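Local coordinates for protein esterase E25 (Uncultured bacterium, PDB 4Q05) that probably hydrolyses carboxylic esters, as an esterase of the bacterial hormone-sensitive lipase family with an alpha/beta hydrolase fold, at residues Gly139-Asn144 with Arg268-Gly273. Residues are numbered along the deposited sequence; the frame is centred on the assembly and turned at random.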
loop_
_atom_site.group_PDB
_atom_site.type_symbol
_atom_site.label_atom_id
_atom_site.label_comp_id
_atom_site.label_asym_id
_atom_site.label_seq_id
_atom_site.Cartn_x
_atom_site.Cartn_y
_atom_site.Cartn_z
ATOM N N GLY A 139 14.878 7.012 -12.397
ATOM C CA GLY A 139 16.184 6.456 -12.675
ATOM C C GLY A 139 16.960 6.599 -11.384
ATOM O O GLY A 139 16.639 7.456 -10.549
ATOM N N ALA A 140 17.966 5.783 -11.217
ATOM C CA ALA A 140 18.727 5.803 -10.025
ATOM C C ALA A 140 19.867 6.799 -10.104
ATOM O O ALA A 140 21.009 6.423 -10.185
ATOM C CB ALA A 140 19.245 4.434 -9.711
ATOM N N PHE A 141 19.503 8.061 -10.094
ATOM C CA PHE A 141 20.401 9.160 -9.847
ATOM C C PHE A 141 21.376 9.540 -10.957
ATOM O O PHE A 141 21.949 10.582 -10.909
ATOM C CB PHE A 141 21.191 8.931 -8.558
ATOM C CG PHE A 141 20.321 8.686 -7.367
ATOM C CD1 PHE A 141 19.701 9.722 -6.752
ATOM C CD2 PHE A 141 20.084 7.418 -6.913
ATOM C CE1 PHE A 141 18.876 9.506 -5.693
ATOM C CE2 PHE A 141 19.249 7.202 -5.856
ATOM C CZ PHE A 141 18.654 8.246 -5.249
ATOM N N VAL A 142 21.527 8.689 -11.942
ATOM C CA VAL A 142 22.463 8.956 -13.008
ATOM C C VAL A 142 21.825 8.676 -14.360
ATOM O O VAL A 142 22.424 8.918 -15.363
ATOM C CB VAL A 142 23.740 8.120 -12.914
ATOM C CG1 VAL A 142 24.466 8.397 -11.638
ATOM C CG2 VAL A 142 23.416 6.660 -12.982
ATOM N N LEU A 143 20.615 8.154 -14.349
ATOM C CA LEU A 143 19.932 7.716 -15.557
ATOM C C LEU A 143 18.911 8.736 -16.043
ATOM O O LEU A 143 18.522 9.641 -15.312
ATOM C CB LEU A 143 19.245 6.366 -15.326
ATOM C CG LEU A 143 20.181 5.220 -14.922
ATOM C CD1 LEU A 143 19.407 3.930 -14.641
ATOM C CD2 LEU A 143 21.275 4.992 -15.985
ATOM N N ASN A 144 18.489 8.571 -17.289
ATOM C CA ASN A 144 17.423 9.367 -17.886
ATOM C C ASN A 144 17.719 10.848 -18.039
ATOM O O ASN A 144 16.821 11.675 -17.936
ATOM C CB ASN A 144 16.109 9.159 -17.129
ATOM C CG ASN A 144 15.686 7.692 -17.092
ATOM O OD1 ASN A 144 15.790 6.975 -18.085
ATOM N ND2 ASN A 144 15.230 7.245 -15.942
ATOM N N ARG A 268 25.787 5.100 -4.041
ATOM C CA ARG A 268 27.060 5.570 -3.493
ATOM C C ARG A 268 27.670 6.693 -4.323
ATOM O O ARG A 268 28.255 7.628 -3.768
ATOM C CB ARG A 268 28.044 4.409 -3.288
ATOM C CG ARG A 268 27.578 3.481 -2.181
ATOM C CD ARG A 268 28.558 2.379 -1.831
ATOM N NE ARG A 268 28.013 1.604 -0.722
ATOM C CZ ARG A 268 28.049 1.990 0.552
ATOM N NH1 ARG A 268 28.641 3.133 0.894
ATOM N NH2 ARG A 268 27.501 1.227 1.487
ATOM N N LEU A 269 27.530 6.629 -5.646
ATOM C CA LEU A 269 28.003 7.744 -6.464
ATOM C C LEU A 269 27.245 9.022 -6.080
ATOM O O LEU A 269 27.847 10.069 -5.842
ATOM C CB LEU A 269 27.839 7.444 -7.951
ATOM C CG LEU A 269 28.474 8.471 -8.888
ATOM C CD1 LEU A 269 29.960 8.629 -8.587
ATOM C CD2 LEU A 269 28.249 8.075 -10.340
ATOM N N TYR A 270 25.920 8.918 -6.007
ATOM C CA TYR A 270 25.048 10.022 -5.591
ATOM C C TYR A 270 25.430 10.562 -4.214
ATOM O O TYR A 270 25.537 11.777 -4.015
ATOM C CB TYR A 270 23.599 9.521 -5.551
ATOM C CG TYR A 270 22.566 10.516 -5.087
ATOM C CD1 TYR A 270 22.367 11.711 -5.761
ATOM C CD2 TYR A 270 21.744 10.232 -3.994
ATOM C CE1 TYR A 270 21.403 12.614 -5.348
ATOM C CE2 TYR A 270 20.772 11.131 -3.569
ATOM C CZ TYR A 270 20.603 12.321 -4.253
ATOM O OH TYR A 270 19.641 13.235 -3.856
ATOM N N ALA A 271 25.625 9.647 -3.267
ATOM C CA ALA A 271 25.919 10.006 -1.884
ATOM C C ALA A 271 27.232 10.780 -1.756
ATOM O O ALA A 271 27.386 11.610 -0.861
ATOM C CB ALA A 271 25.970 8.753 -1.021
ATOM N N ASN A 272 28.189 10.479 -2.631
ATOM C CA ASN A 272 29.440 11.229 -2.675
ATOM C C ASN A 272 30.112 11.262 -1.298
ATOM O O ASN A 272 30.532 12.313 -0.842
ATOM C CB ASN A 272 29.196 12.658 -3.185
ATOM C CG ASN A 272 30.472 13.315 -3.758
ATOM O OD1 ASN A 272 31.371 12.636 -4.255
ATOM N ND2 ASN A 272 30.534 14.636 -3.695
ATOM N N GLY A 273 30.198 10.111 -0.638
ATOM C CA GLY A 273 30.833 10.041 0.665
ATOM C C GLY A 273 29.899 10.177 1.868
ATOM O O GLY A 273 30.260 9.787 2.976
#
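F141 meets Y270 ring to ring across this buried contact, after the chain has passed through the inverse gamma turn centred on A140. In the same loop lies G139, whose carbonyl O takes a weak hydrogen bond from S206 OG, at the probable nucleophile elbow (GxSxG), and whose backbone also hydrogen-bonds with that of G207, a placement consistent with the oxyanion-hole role that the glycine-rich loop after strand 132-136 typically has in this family. F141, at positive phi (74°), directs CB toward the helix; with CG anti to the carbonyl carbon (chi1 -55°), the ring is carried face-on against Y270. The rings of F141 and Y270 form an offset stack, centroids 4.0 Å apart and planes inclined by 22°. The overlap is uneven: F141 CD1 sits over the centre of the tyrosine ring, 3.3 Å above its plane, whereas Y270 CD2 lies toward the rim of the phenylalanine. The closest approach is F141 CE1 to Y270 CE2, at 3.3 Å, and the CB atoms of F141 and Y270 also come within 3.9 Å. Beyond the stack, Y270 OH is hydrogen-bonded to N210 OD1, which fixes the far end of the ring. Without the tyrosine ring, as with an alanine here, one face of F141 would probably lose its aromatic cover and N210 its hydroxyl partner. V142 adds a looser apolar touch, its CG1 reaching L269 CD2 at 4.0 Å with the side chains roughly perpendicular. No hydrogen bond links the two segments. The contact thus joins the loop between strand 132-136 and helix 151-160 to the C-terminal turn of helix 262-271, with helix 206-221 packing against F141 and Y270 through N210 and L211, and helix 77-88 against V142 and L269 through I84 and W80.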